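Local coordinates for breast cancer anti-estrogen resistance protein 1 (Mus musculus, PDB 5W93) that acts as a docking protein that coordinates tyrosine kinase-based signalling in cell adhesion, its C-terminal four-helix domain binding the LD1 peptide of paxillin, at residues F32-V36 with M113-K118; Q17-L22 with K58-I62. The protein carries 2 engineered substitutions. All blocks are in the same frame, centred on the assembly; numbering follows the deposited sequence.

Interaction 1 of 2, residues F32-V36 with M113-K118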
loop_
_atom_site.group_PDB
_atom_site.type_symbol
_atom_site.label_atom_id
_atom_site.label_comp_id
_atom_site.label_asym_id
_atom_site.label_seq_id
_atom_site.Cartn_x
_atom_site.Cartn_y
_atom_site.Cartn_z
ATOM N N PHE A 32 -9.494 -8.976 -1.027
ATOM C CA PHE A 32 -9.323 -9.072 0.416
ATOM C C PHE A 32 -10.648 -8.785 1.140
ATOM O O PHE A 32 -11.049 -9.548 2.016
ATOM C CB PHE A 32 -8.227 -8.117 0.915
ATOM C CG PHE A 32 -8.157 -8.022 2.422
ATOM C CD1 PHE A 32 -7.404 -8.932 3.157
ATOM C CD2 PHE A 32 -8.848 -7.032 3.098
ATOM C CE1 PHE A 32 -7.357 -8.848 4.550
ATOM C CE2 PHE A 32 -8.801 -6.951 4.481
ATOM C CZ PHE A 32 -8.058 -7.859 5.200
ATOM N N PHE A 33 -11.327 -7.699 0.773
ATOM C CA PHE A 33 -12.589 -7.348 1.428
ATOM C C PHE A 33 -13.635 -8.435 1.244
ATOM O O PHE A 33 -14.388 -8.728 2.170
ATOM C CB PHE A 33 -13.142 -6.019 0.906
ATOM C CG PHE A 33 -12.363 -4.813 1.354
ATOM C CD1 PHE A 33 -11.679 -4.815 2.560
ATOM C CD2 PHE A 33 -12.324 -3.669 0.565
ATOM C CE1 PHE A 33 -10.958 -3.700 2.974
ATOM C CE2 PHE A 33 -11.622 -2.552 0.977
ATOM C CZ PHE A 33 -10.932 -2.566 2.180
ATOM N N THR A 34 -13.661 -9.037 0.054
ATOM C CA THR A 34 -14.610 -10.108 -0.260
ATOM C C THR A 34 -14.359 -11.356 0.591
ATOM O O THR A 34 -15.305 -11.997 1.072
ATOM C CB THR A 34 -14.549 -10.477 -1.756
ATOM O OG1 THR A 34 -15.161 -9.427 -2.518
ATOM C CG2 THR A 34 -15.270 -11.807 -2.041
ATOM N N ALA A 35 -13.086 -11.690 0.775
ATOM C CA ALA A 35 -12.676 -12.775 1.662
ATOM C C ALA A 35 -13.185 -12.556 3.077
ATOM O O ALA A 35 -13.676 -13.486 3.715
ATOM C CB ALA A 35 -11.163 -12.917 1.669
ATOM N N VAL A 36 -13.075 -11.330 3.573
ATOM C CA VAL A 36 -13.527 -11.051 4.926
ATOM C C VAL A 36 -15.056 -11.042 4.997
ATOM O O VAL A 36 -15.642 -11.521 5.972
ATOM C CB VAL A 36 -12.950 -9.725 5.468
ATOM C CG1 VAL A 36 -13.560 -9.394 6.826
ATOM C CG2 VAL A 36 -11.421 -9.832 5.605
ATOM N N MET A 113 -8.135 -5.277 11.149
ATOM C CA MET A 113 -7.408 -5.611 9.925
ATOM C C MET A 113 -8.063 -4.920 8.722
ATOM O O MET A 113 -7.402 -4.235 7.948
ATOM C CB MET A 113 -7.370 -7.136 9.759
ATOM C CG MET A 113 -6.627 -7.664 8.526
ATOM S SD MET A 113 -6.735 -9.468 8.413
ATOM C CE MET A 113 -8.499 -9.719 8.238
ATOM N N VAL A 114 -9.377 -5.083 8.588
ATOM C CA VAL A 114 -10.133 -4.431 7.525
ATOM C C VAL A 114 -9.935 -2.902 7.493
ATOM O O VAL A 114 -9.846 -2.297 6.408
ATOM C CB VAL A 114 -11.637 -4.758 7.663
ATOM C CG1 VAL A 114 -12.496 -3.791 6.856
ATOM C CG2 VAL A 114 -11.889 -6.195 7.252
ATOM N N ASP A 115 -9.851 -2.293 8.674
ATOM C CA ASP A 115 -9.668 -0.847 8.791
ATOM C C ASP A 115 -8.294 -0.402 8.285
ATOM O O ASP A 115 -8.187 0.635 7.628
ATOM C CB ASP A 115 -9.839 -0.384 10.247
ATOM C CG ASP A 115 -11.296 -0.412 10.725
ATOM O OD1 ASP A 115 -12.224 -0.473 9.888
ATOM O OD2 ASP A 115 -11.504 -0.373 11.955
ATOM N N ARG A 116 -7.242 -1.156 8.611
ATOM C CA ARG A 116 -5.903 -0.801 8.129
ATOM C C ARG A 116 -5.857 -0.917 6.626
ATOM O O ARG A 116 -5.241 -0.093 5.970
ATOM C CB ARG A 116 -4.798 -1.682 8.718
ATOM C CG ARG A 116 -4.701 -1.660 10.222
ATOM C CD ARG A 116 -4.340 -0.288 10.793
ATOM N NE ARG A 116 -4.549 -0.343 12.239
ATOM C CZ ARG A 116 -3.619 -0.686 13.128
ATOM N NH1 ARG A 116 -2.376 -0.958 12.745
ATOM N NH2 ARG A 116 -3.931 -0.730 14.413
ATOM N N VAL A 117 -6.488 -1.951 6.080
ATOM C CA VAL A 117 -6.495 -2.124 4.626
ATOM C C VAL A 117 -7.294 -1.009 3.959
ATOM O O VAL A 117 -6.861 -0.473 2.938
ATOM C CB VAL A 117 -7.038 -3.501 4.222
ATOM C CG1 VAL A 117 -7.212 -3.589 2.703
ATOM C CG2 VAL A 117 -6.086 -4.611 4.738
ATOM N N LYS A 118 -8.435 -0.631 4.543
ATOM C CA LYS A 118 -9.202 0.519 4.021
ATOM C C LYS A 118 -8.364 1.800 4.015
ATOM O O LYS A 118 -8.357 2.552 3.038
ATOM C CB LYS A 118 -10.470 0.782 4.847
ATOM C CG LYS A 118 -11.643 -0.147 4.626
ATOM C CD LYS A 118 -12.875 0.408 5.371
ATOM C CE LYS A 118 -13.950 -0.653 5.600
ATOM N NZ LYS A 118 -14.729 -0.383 6.856
#

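Interaction 2 of 2, residues Q17-L22 with K58-I62. Engineered in segment 17-22: Ala-18 (natural residue Cys).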
loop_
_atom_site.group_PDB
_atom_site.type_symbol
_atom_site.label_atom_id
_atom_site.label_comp_id
_atom_site.label_asym_id
_atom_site.label_seq_id
_atom_site.Cartn_x
_atom_site.Cartn_y
_atom_site.Cartn_z
ATOM N N GLN A 17 2.981 4.971 -14.097
ATOM C CA GLN A 17 3.290 3.704 -13.426
ATOM C C GLN A 17 2.431 3.499 -12.183
ATOM O O GLN A 17 1.981 2.393 -11.899
ATOM C CB GLN A 17 4.761 3.642 -13.028
ATOM C CG GLN A 17 5.601 2.739 -13.891
ATOM C CD GLN A 17 6.817 2.208 -13.163
ATOM O OE1 GLN A 17 6.909 2.277 -11.927
ATOM N NE2 GLN A 17 7.758 1.667 -13.920
ATOM N N ALA A 18 2.232 4.570 -11.430
ATOM C CA ALA A 18 1.370 4.513 -10.250
ATOM C C ALA A 18 -0.056 4.110 -10.637
ATOM O O ALA A 18 -0.676 3.300 -9.954
ATOM C CB ALA A 18 1.374 5.842 -9.534
ATOM N N GLU A 19 -0.562 4.658 -11.743
ATOM C CA GLU A 19 -1.937 4.390 -12.175
ATOM C C GLU A 19 -2.102 2.917 -12.539
ATOM O O GLU A 19 -3.067 2.275 -12.125
ATOM C CB GLU A 19 -2.332 5.306 -13.352
ATOM C CG GLU A 19 -2.641 6.741 -12.899
ATOM C CD GLU A 19 -2.829 7.732 -14.047
ATOM O OE1 GLU A 19 -2.567 7.368 -15.213
ATOM O OE2 GLU A 19 -3.239 8.885 -13.779
ATOM N N ALA A 20 -1.143 2.382 -13.281
ATOM C CA ALA A 20 -1.099 0.946 -13.571
ATOM C C ALA A 20 -1.046 0.075 -12.303
ATOM O O ALA A 20 -1.789 -0.903 -12.181
ATOM C CB ALA A 20 0.081 0.637 -14.446
ATOM N N ASN A 21 -0.163 0.412 -11.365
ATOM C CA ASN A 21 -0.048 -0.386 -10.137
ATOM C C ASN A 21 -1.277 -0.280 -9.238
ATOM O O ASN A 21 -1.579 -1.191 -8.466
ATOM C CB ASN A 21 1.188 0.026 -9.339
ATOM C CG ASN A 21 2.462 -0.560 -9.903
ATOM O OD1 ASN A 21 3.404 0.163 -10.217
ATOM N ND2 ASN A 21 2.503 -1.876 -10.022
ATOM N N LEU A 22 -1.959 0.853 -9.326
ATOM C CA LEU A 22 -3.160 1.114 -8.542
ATOM C C LEU A 22 -4.301 0.176 -8.945
ATOM O O LEU A 22 -5.168 -0.140 -8.131
ATOM C CB LEU A 22 -3.585 2.570 -8.708
ATOM C CG LEU A 22 -3.890 3.387 -7.456
ATOM C CD1 LEU A 22 -2.659 3.531 -6.587
ATOM C CD2 LEU A 22 -4.442 4.756 -7.822
ATOM N N LYS A 58 4.615 -1.974 -4.325
ATOM C CA LYS A 58 4.980 -1.410 -5.628
ATOM C C LYS A 58 4.877 0.118 -5.606
ATOM O O LYS A 58 5.711 0.807 -6.191
ATOM C CB LYS A 58 4.091 -1.987 -6.741
ATOM C CG LYS A 58 4.019 -3.524 -6.762
ATOM C CD LYS A 58 5.255 -4.165 -7.392
ATOM C CE LYS A 58 5.405 -5.640 -6.991
ATOM N NZ LYS A 58 5.793 -5.795 -5.546
ATOM N N LEU A 59 3.873 0.652 -4.910
ATOM C CA LEU A 59 3.716 2.096 -4.824
ATOM C C LEU A 59 4.714 2.747 -3.885
ATOM O O LEU A 59 5.208 3.845 -4.167
ATOM C CB LEU A 59 2.303 2.457 -4.390
ATOM C CG LEU A 59 1.224 2.146 -5.418
ATOM C CD1 LEU A 59 -0.101 2.236 -4.725
ATOM C CD2 LEU A 59 1.297 3.136 -6.586
ATOM N N VAL A 60 5.007 2.085 -2.766
ATOM C CA VAL A 60 6.073 2.541 -1.893
ATOM C C VAL A 60 7.380 2.675 -2.684
ATOM O O VAL A 60 8.074 3.679 -2.588
ATOM C CB VAL A 60 6.303 1.580 -0.712
ATOM C CG1 VAL A 60 7.506 2.055 0.113
ATOM C CG2 VAL A 60 5.040 1.483 0.158
ATOM N N PHE A 61 7.692 1.646 -3.460
ATOM C CA PHE A 61 8.916 1.614 -4.264
ATOM C C PHE A 61 8.963 2.763 -5.269
ATOM O O PHE A 61 9.998 3.409 -5.428
ATOM C CB PHE A 61 9.037 0.270 -4.983
ATOM C CG PHE A 61 10.316 0.105 -5.771
ATOM C CD1 PHE A 61 11.508 -0.202 -5.132
ATOM C CD2 PHE A 61 10.314 0.228 -7.151
ATOM C CE1 PHE A 61 12.686 -0.367 -5.853
ATOM C CE2 PHE A 61 11.484 0.066 -7.890
ATOM C CZ PHE A 61 12.674 -0.234 -7.241
ATOM N N ILE A 62 7.848 3.022 -5.943
ATOM C CA ILE A 62 7.754 4.198 -6.809
ATOM C C ILE A 62 8.039 5.488 -6.032
ATOM O O ILE A 62 8.803 6.348 -6.475
ATOM C CB ILE A 62 6.369 4.296 -7.480
ATOM C CG1 ILE A 62 6.234 3.219 -8.563
ATOM C CG2 ILE A 62 6.152 5.698 -8.065
ATOM C CD1 ILE A 62 4.795 2.987 -9.033
#

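Interaction 1 of 2, residues F32-V36 with M113-K118
Phe-32 and Val-117 meet in the well-filled half of this contact between helices 5-37 and 107-135, which run nearly antiparallel here, their segment axes 11.0 Å apart. Val-117 CG2 sits over one face of the Phe-32 ring, 4.0 Å from its centroid, a CH-pi contact. On the opposite face Val-36 CG2, one turn further along the same helix as the ring, is offset toward the rim. Met-113 takes part of the rim: its SD lies in the ring plane, 5.0 Å from the centroid, a Met-aromatic contact made at the edge. The bend at the end of the methionine chain (chi3 62°) brings CE back against Phe-32 CZ at 3.6 Å and on toward Val-36 CG2. Beside this cluster, Val-36 CG1 meets Val-114 CG2 at 3.6 Å. His-48, Ser-49 and Val-52 of helix 42-69 also press on Phe-32, which is thus buried between three helices.

The solvent side is looser. Phe-33, partly exposed, leans past Val-117, with CE1 3.8 Å from Val-117 CG1, and Lys-118 CG comes within 3.5 Å of Phe-33 CZ. The lysine chain then runs out to an ammonium group at long salt-bridge distance from Asp-115 of the same helix. No hydrogen bond joins the segments, so cohesion within this FAT-like bundle probably comes here from close packing and from burying aromatic, aliphatic and sulfur surface.

Interaction 2 of 2, residues Q17-L22 with K58-I62
Helices 5-37 and 42-69 run antiparallel where Ala-18 faces Leu-59 and Asn-21 faces Lys-58, with segment axes 10.0 Å apart at 169° and the CA atoms of Ala-18 and Leu-59 separated by 6.4 Å. Ala-18, an engineered residue replacing the natural cysteine, presents a short methyl, and Leu-59 CD2 lies 4.0 Å from its CB. The other branch of Leu-59 meets Leu-22 nearly at right angles; Leu-59 CD1 to Leu-22 CD1 is 3.4 Å, tighter than normal for two methyl groups. Leu-22 holds this position with a first torsion of -131°, well away from a staggered value, which together with the short contact suggests local crowding. On this inner side Gln-125 and Arg-128 of helix 107-135 also touch Leu-22, while Thr-124 touches Leu-59.

Toward the other flank, Ile-62 sends its CG1 branch across to the first helix, where CD1 lies 4.0 Å from Gln-17 CB and the amide oxygen OE1 of Gln-17 is 3.6 Å from Ile-62 CG1. Asn-21 places its amide group across the base of Lys-58, Asn-21 CG being 3.8 Å from Lys-58 CB. The lysine chain bends away from helix 5-37, and its NZ is hydrogen-bonded to the carbonyl oxygen of Leu-54, on its own helix; Lys-58, Val-60 and Phe-61 also pack on the bound peptide. Buried Ile-62 thus lies between Leu-59, Leu-22 and Ala-18 on its inner side and partly exposed amide groups set against aliphatic carbon at the rim. Dispersion and burial probably do most to join these helices of the divergent helix-loop-helix region at this level, while the second offers another face to the paxillin peptide.

Overall arrangement
From the N terminus, helix 5-37 contributes first to interaction 2 and, nearly three turns further on, to interaction 1. Helix 42-69 turns back along it, and 58-62 closes the shorter loop on 17-22, forming the hairpin between the first two helices. The chain continues through helix 73-102 before 113-118, on helix 107-135, returns to 32-36 and closes the longer loop between first and last helices. The two loops cross, since 32-36 lies between the segments of interaction 2 while 113-118 lies beyond them. The contacts stand on opposite sides of the chain's centre, their nearest atoms about 11 Å apart, so each ties helix 5-37 to a different one of its two partners, at a separate level of one antiparallel bundle.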